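Local coordinates for calcium dodecin (Mycobacterium tuberculosis, PDB 3ONR), which binds calcium ions at the interfaces between subunits of a hollow spherical dodecamer and may also sequester other small ligands, at residues 26-29 and 30-34. The protein carries 2 engineered substitutions. Sequence-based numbering, arbitrary orientation.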
ATOM      1  N   VAL A  26     -10.059   6.172 -22.900  1.00 22.06           N
ATOM      2  CA  VAL A  26      -9.027   6.983 -23.630  1.00 25.41           C
ATOM      3  C   VAL A  26      -9.555   7.772 -24.805  1.00 25.45           C
ATOM      4  O   VAL A  26      -9.245   8.969 -24.926  1.00 25.61           O
ATOM      5  CB  VAL A  26      -7.841   6.111 -24.112  1.00 26.32           C
ATOM      6  CG1 VAL A  26      -6.948   6.902 -25.049  1.00 28.87           C
ATOM      7  CG2 VAL A  26      -7.099   5.508 -22.877  1.00 26.80           C
ATOM      8  N   GLN A  27     -10.370   7.170 -25.656  1.00 24.20           N
ATOM      9  CA  GLN A  27     -10.918   7.946 -26.803  1.00 28.88           C
ATOM     10  C   GLN A  27     -11.773   9.162 -26.402  1.00 26.98           C
ATOM     11  O   GLN A  27     -11.620  10.280 -26.963  1.00 28.07           O
ATOM     12  CB  GLN A  27     -11.661   7.009 -27.713  1.00 30.05           C
ATOM     13  CG  GLN A  27     -10.687   6.190 -28.632  1.00 39.19           C
ATOM     14  CD  GLN A  27      -9.432   7.005 -29.121  1.00 48.35           C
ATOM     15  OE1 GLN A  27      -9.555   8.069 -29.776  1.00 52.79           O
ATOM     16  NE2 GLN A  27      -8.229   6.496 -28.784  1.00 49.24           N
ATOM     17  N   ARG A  28     -12.634   8.940 -25.390  1.00 27.52           N
ATOM     18  CA  ARG A  28     -13.417  10.022 -24.763  1.00 26.42           C
ATOM     19  C   ARG A  28     -12.451  11.152 -24.223  1.00 26.25           C
ATOM     20  O   ARG A  28     -12.637  12.352 -24.528  1.00 26.07           O
ATOM     21  CB  ARG A  28     -14.334   9.487 -23.628  1.00 25.37           C
ATOM     22  CG  ARG A  28     -15.082  10.632 -22.853  1.00 26.87           C
ATOM     23  CD  ARG A  28     -15.971  11.498 -23.827  1.00 34.83           C
ATOM     24  NE  ARG A  28     -16.519  12.744 -23.202  1.00 40.16           N
ATOM     25  CZ  ARG A  28     -15.859  13.900 -22.954  1.00 36.84           C
ATOM     26  NH1 ARG A  28     -14.565  14.052 -23.225  1.00 35.10           N
ATOM     27  NH2 ARG A  28     -16.525  14.950 -22.464  1.00 35.94           N
ATOM     28  N   ALA A  29     -11.422  10.776 -23.473  1.00 23.15           N
ATOM     29  CA  ALA A  29     -10.408  11.732 -23.006  1.00 25.08           C
ATOM     30  C   ALA A  29      -9.804  12.529 -24.195  1.00 25.61           C
ATOM     31  O   ALA A  29      -9.680  13.778 -24.181  1.00 26.21           O
ATOM     32  CB  ALA A  29      -9.307  11.007 -22.235  1.00 21.09           C
ATOM     33  N   ARG A  30      -9.416  11.808 -25.248  1.00 28.06           N
ATOM     34  CA  ARG A  30      -8.844  12.494 -26.386  1.00 30.50           C
ATOM     35  C   ARG A  30      -9.810  13.370 -27.146  1.00 34.01           C
ATOM     36  O   ARG A  30      -9.381  14.184 -27.986  1.00 35.57           O
ATOM     37  CB  ARG A  30      -8.134  11.511 -27.323  1.00 32.51           C
ATOM     38  CG  ARG A  30      -6.904  10.884 -26.584  1.00 34.91           C
ATOM     39  CD  ARG A  30      -6.248   9.686 -27.303  1.00 38.46           C
ATOM     40  NE  ARG A  30      -6.522   9.668 -28.736  1.00 49.32           N
ATOM     41  CZ  ARG A  30      -5.971  10.452 -29.659  1.00 56.74           C
ATOM     42  NH1 ARG A  30      -5.061  11.365 -29.342  1.00 59.27           N
ATOM     43  NH2 ARG A  30      -6.362  10.321 -30.923  1.00 59.32           N
ATOM     44  N   ASP A  31     -11.104  13.268 -26.860  1.00 34.28           N
ATOM     45  CA  ASP A  31     -12.062  14.157 -27.547  1.00 36.79           C
ATOM     46  C   ASP A  31     -11.953  15.539 -26.969  1.00 37.30           C
ATOM     47  O   ASP A  31     -12.390  16.491 -27.613  1.00 38.19           O
ATOM     48  CB  ASP A  31     -13.517  13.728 -27.339  1.00 39.37           C
ATOM     49  CG  ASP A  31     -13.902  12.454 -28.109  1.00 44.79           C
ATOM     50  OD1 ASP A  31     -13.239  12.074 -29.121  1.00 51.84           O
ATOM     51  OD2 ASP A  31     -14.893  11.800 -27.687  1.00 52.12           O
ATOM     52  N   SER A  32     -11.405  15.646 -25.751  1.00 35.28           N
ATOM     53  CA  SER A  32     -11.263  16.912 -25.000  1.00 36.59           C
ATOM     54  C   SER A  32      -9.874  17.491 -25.010  1.00 37.79           C
ATOM     55  O   SER A  32      -9.700  18.718 -25.068  1.00 39.70           O
ATOM     56  CB  SER A  32     -11.580  16.724 -23.525  1.00 33.79           C
ATOM     57  OG  SER A  32     -12.971  16.667 -23.305  1.00 37.31           O
ATOM     58  N   VAL A  33      -8.865  16.644 -24.907  1.00 36.63           N
ATOM     59  CA  VAL A  33      -7.504  17.148 -24.861  1.00 37.64           C
ATOM     60  C   VAL A  33      -6.692  16.369 -25.869  1.00 38.38           C
ATOM     61  O   VAL A  33      -6.953  15.207 -26.138  1.00 37.69           O
ATOM     62  CB  VAL A  33      -6.936  17.101 -23.414  1.00 36.15           C
ATOM     63  CG1 VAL A  33      -7.986  17.548 -22.384  1.00 37.97           C
ATOM     64  CG2 VAL A  33      -6.552  15.710 -23.058  1.00 35.27           C
ATOM     65  N   ASP A  34      -5.714  17.024 -26.452  1.00 40.07           N
ATOM     66  CA  ASP A  34      -4.959  16.412 -27.518  1.00 44.00           C
ATOM     67  C   ASP A  34      -3.626  15.791 -26.999  1.00 43.18           C
ATOM     68  O   ASP A  34      -2.954  15.077 -27.719  1.00 44.13           O
ATOM     69  CB  ASP A  34      -4.717  17.472 -28.603  1.00 47.75           C
ATOM     70  CG  ASP A  34      -4.059  18.763 -28.043  1.00 51.41           C
ATOM     71  OD1 ASP A  34      -3.621  19.624 -28.851  1.00 59.04           O
ATOM     72  OD2 ASP A  34      -3.962  18.911 -26.795  1.00 55.45           O
TER
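Arg30 lies across Val26 and alongside Gln27 in the last turns of helix 18-32, the single helix that packs on the three-stranded antiparallel sheet of the dodecin fold. Its backbone N donates to Val26 O, an i to i+4 bond with an N-H...O angle of 162°. CB and CG then run past that same carbonyl, CG 3.4 Å from Val26 O, because CG sits anti to the carbonyl carbon and beside the backbone N (chi1 -65°). CD rests on Val26 CG1 at 3.6 Å, and Val26 in turn packs on Leu60 of the sheet. At NE the chain reaches the Gln27 amide, whose plane is turned 61° from the guanidinium; Gln27 OE1 and NE2 both lie 3.6 Å from Arg30 NE, at the guanidinium edge, and at the tip Arg30 NH2 is 4.1 Å from Gln27 OE1. Gly52 of a neighbouring subunit packs against both residues.

The last turn is weakly bonded and mixes two spacings: Asp31 N donates to Arg28 O and Ser32 N to Ala29 O (i to i+3), Val33 N also to Ala29 O (i to i+4). Arg28 reaches over this end: NH2 bonds Gln70 O and Arg67 O of another neighbouring subunit, and NH1 donates in the guanidinium plane to Ser32 OG at 3.1 Å.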